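Local atomic coordinates of glia-derived nexin (Homo sapiens, PDB entry 4DY0), a protein that inhibits serine proteases such as thrombin, trypsin and urokinase, binds heparin, and promotes neurite extension by inhibiting thrombin. Residues A303-I308 against L315-I320. Sequence-based numbering, arbitrary orientation.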
ATOM      1  N   ALA A 303      11.311  13.875  19.999  1.00 31.21           N
ATOM      2  CA  ALA A 303      11.058  14.215  18.605  1.00 30.26           C
ATOM      3  C   ALA A 303      11.796  15.490  18.209  1.00 31.35           C
ATOM      4  O   ALA A 303      11.801  16.474  18.948  1.00 31.64           O
ATOM      5  CB  ALA A 303       9.564  14.366  18.360  1.00 28.58           C
ATOM      6  N   ASN A 304      12.414  15.471  17.037  1.00 31.47           N
ATOM      7  CA  ASN A 304      13.184  16.612  16.566  1.00 33.02           C
ATOM      8  C   ASN A 304      12.859  16.945  15.116  1.00 34.04           C
ATOM      9  O   ASN A 304      13.454  16.393  14.191  1.00 34.57           O
ATOM     10  CB  ASN A 304      14.684  16.355  16.717  1.00 30.50           C
ATOM     11  CG  ASN A 304      15.519  17.559  16.331  1.00 37.05           C
ATOM     12  OD1 ASN A 304      15.056  18.442  15.603  1.00 36.26           O
ATOM     13  ND2 ASN A 304      16.754  17.609  16.826  1.00 30.68           N
ATOM     14  N   PHE A 305      11.902  17.843  14.929  1.00 34.92           N
ATOM     15  CA  PHE A 305      11.519  18.287  13.601  1.00 33.70           C
ATOM     16  C   PHE A 305      11.862  19.761  13.440  1.00 36.36           C
ATOM     17  O   PHE A 305      11.031  20.565  13.023  1.00 38.86           O
ATOM     18  CB  PHE A 305      10.027  18.045  13.373  1.00 33.16           C
ATOM     19  CG  PHE A 305       9.670  16.597  13.224  1.00 31.14           C
ATOM     20  CD1 PHE A 305       9.879  15.939  12.019  1.00 30.59           C
ATOM     21  CD2 PHE A 305       9.133  15.888  14.283  1.00 32.10           C
ATOM     22  CE1 PHE A 305       9.558  14.605  11.875  1.00 28.04           C
ATOM     23  CE2 PHE A 305       8.804  14.548  14.143  1.00 29.37           C
ATOM     24  CZ  PHE A 305       9.020  13.908  12.939  1.00 29.35           C
ATOM     25  N   ALA A 306      13.098  20.107  13.776  1.00 35.74           N
ATOM     26  CA  ALA A 306      13.531  21.495  13.749  1.00 39.82           C
ATOM     27  C   ALA A 306      13.420  22.092  12.354  1.00 41.41           C
ATOM     28  O   ALA A 306      13.389  23.311  12.202  1.00 47.17           O
ATOM     29  CB  ALA A 306      14.959  21.626  14.278  1.00 35.21           C
ATOM     30  N   LYS A 307      13.354  21.238  11.337  1.00 38.91           N
ATOM     31  CA  LYS A 307      13.271  21.717   9.960  1.00 38.75           C
ATOM     32  C   LYS A 307      11.828  21.949   9.505  1.00 39.91           C
ATOM     33  O   LYS A 307      11.581  22.392   8.381  1.00 40.55           O
ATOM     34  CB  LYS A 307      14.014  20.772   9.009  1.00 38.44           C
ATOM     35  CG  LYS A 307      15.519  20.739   9.248  1.00 43.46           C
ATOM     36  CD  LYS A 307      16.226  19.810   8.275  1.00 46.66           C
ATOM     37  N   ILE A 308      10.884  21.735  10.371  1.00 36.84           N
ATOM     38  CA  ILE A 308       9.531  22.028  10.107  1.00 37.77           C
ATOM     39  C   ILE A 308       9.188  23.353  10.757  1.00 45.58           C
ATOM     40  O   ILE A 308       8.659  24.228  10.144  1.00 47.23           O
ATOM     41  CB  ILE A 308       8.577  20.951  10.683  1.00 34.71           C
ATOM     42  CG1 ILE A 308       8.618  19.679   9.880  1.00 31.91           C
ATOM     43  CG2 ILE A 308       7.181  21.428  10.725  1.00 35.72           C
ATOM     44  CD1 ILE A 308       7.853  18.659  10.437  1.00 29.22           C
ATOM     45  N   LEU A 315       7.372  19.742  18.743  1.00 48.78           N
ATOM     46  CA  LEU A 315       6.627  19.034  17.735  1.00 46.13           C
ATOM     47  C   LEU A 315       6.927  17.548  17.520  1.00 43.31           C
ATOM     48  O   LEU A 315       8.025  17.199  17.235  1.00 38.51           O
ATOM     49  CB  LEU A 315       6.908  19.762  16.444  1.00 45.37           C
ATOM     50  CG  LEU A 315       6.067  19.695  15.220  1.00 46.35           C
ATOM     51  CD1 LEU A 315       4.790  20.257  15.558  1.00 49.46           C
ATOM     52  CD2 LEU A 315       6.697  20.475  14.186  1.00 42.03           C
ATOM     53  N   HIS A 316       5.911  16.704  17.609  1.00 40.56           N
ATOM     54  CA  HIS A 316       6.026  15.279  17.367  1.00 37.36           C
ATOM     55  C   HIS A 316       4.888  14.708  16.532  1.00 37.31           C
ATOM     56  O   HIS A 316       3.900  15.307  16.380  1.00 38.53           O
ATOM     57  CB  HIS A 316       6.144  14.538  18.667  1.00 34.92           C
ATOM     58  CG  HIS A 316       4.869  14.452  19.408  1.00 37.87           C
ATOM     59  ND1 HIS A 316       4.068  13.349  19.371  1.00 43.21           N
ATOM     60  CD2 HIS A 316       4.232  15.345  20.171  1.00 37.14           C
ATOM     61  CE1 HIS A 316       2.997  13.565  20.083  1.00 40.44           C
ATOM     62  NE2 HIS A 316       3.075  14.771  20.576  1.00 41.29           N
ATOM     63  N   VAL A 317       5.059  13.528  15.992  1.00 31.35           N
ATOM     64  CA  VAL A 317       4.054  12.865  15.177  1.00 31.87           C
ATOM     65  C   VAL A 317       3.109  12.048  16.049  1.00 33.43           C
ATOM     66  O   VAL A 317       3.546  11.189  16.808  1.00 39.25           O
ATOM     67  CB  VAL A 317       4.707  11.938  14.133  1.00 31.52           C
ATOM     68  CG1 VAL A 317       3.645  11.222  13.313  1.00 33.61           C
ATOM     69  CG2 VAL A 317       5.636  12.731  13.229  1.00 28.56           C
ATOM     70  N   SER A 318       1.814  12.316  15.938  1.00 31.74           N
ATOM     71  CA  SER A 318       0.823  11.618  16.747  1.00 34.78           C
ATOM     72  C   SER A 318       0.358  10.337  16.061  1.00 33.12           C
ATOM     73  O   SER A 318       0.186   9.305  16.706  1.00 33.05           O
ATOM     74  CB  SER A 318      -0.376  12.529  17.042  1.00 37.87           C
ATOM     75  OG  SER A 318      -0.015  13.605  17.894  1.00 43.30           O
ATOM     76  N   HIS A 319       0.158  10.418  14.750  1.00 29.99           N
ATOM     77  CA  HIS A 319      -0.324   9.292  13.962  1.00 27.27           C
ATOM     78  C   HIS A 319       0.134   9.441  12.523  1.00 28.16           C
ATOM     79  O   HIS A 319       0.263  10.559  12.014  1.00 28.94           O
ATOM     80  CB  HIS A 319      -1.853   9.228  13.974  1.00 28.58           C
ATOM     81  CG  HIS A 319      -2.445   9.027  15.332  1.00 35.33           C
ATOM     82  ND1 HIS A 319      -2.281   7.863  16.053  1.00 35.88           N
ATOM     83  CD2 HIS A 319      -3.214   9.838  16.097  1.00 38.09           C
ATOM     84  CE1 HIS A 319      -2.914   7.970  17.207  1.00 35.94           C
ATOM     85  NE2 HIS A 319      -3.488   9.159  17.260  1.00 39.74           N
ATOM     86  N   ILE A 320       0.383   8.307  11.878  1.00 27.21           N
ATOM     87  CA  ILE A 320       0.640   8.262  10.448  1.00 28.92           C
ATOM     88  C   ILE A 320      -0.389   7.324   9.847  1.00 30.33           C
ATOM     89  O   ILE A 320      -0.251   6.104   9.937  1.00 31.44           O
ATOM     90  CB  ILE A 320       2.051   7.737  10.136  1.00 29.35           C
ATOM     91  CG1 ILE A 320       3.110   8.637  10.780  1.00 33.70           C
ATOM     92  CG2 ILE A 320       2.265   7.655   8.631  1.00 27.64           C
ATOM     93  CD1 ILE A 320       4.526   8.092  10.683  1.00 30.78           C
TER
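Phe305 and Ile308 pack on Leu315 and Val317 where, in this serpin, the irregular loop after helix 286-291 folds back on the chain leading into strand 319-328. Apolar side chains carry most of the contact, with the Leu315 carbonyl as the polar exception. Phe305 CZ lies 3.6 Å from Val317 CG2, the two side chains crossing at about a right angle and the methyl meeting the ring obliquely. The ring reaches this position because CG stands anti to its own carbonyl carbon (chi1 -71°). Ile308 CG2 meets Leu315 CD2 at 3.6 Å, also nearly perpendicular, and Phe305 CB borders the same leucine methyl. At the start of 303-308, Ala303 CB comes within 3.4 Å of His316 CB, while the imidazole itself takes no part.

Two hydrogen bonds lie within 303-308. Asn304 OD1 accepts from Ala306 N at 3.2 Å (N-H...O 151°), closing an Asx turn, and Ile308 N binds Phe305 O. Outside the pair, the buried Phe305 side chain also touches Met297, and the buried Val317 meets Leu46 of helix 36-47. Replacing Phe305 by an alanine would probably leave Val317 CG2 without its aromatic neighbour and open a gap beside Met297. The Leu315 carbonyl meets the edge of the Phe305 ring, its O lying near the ring plane, 3.4 Å from Phe305 CD2.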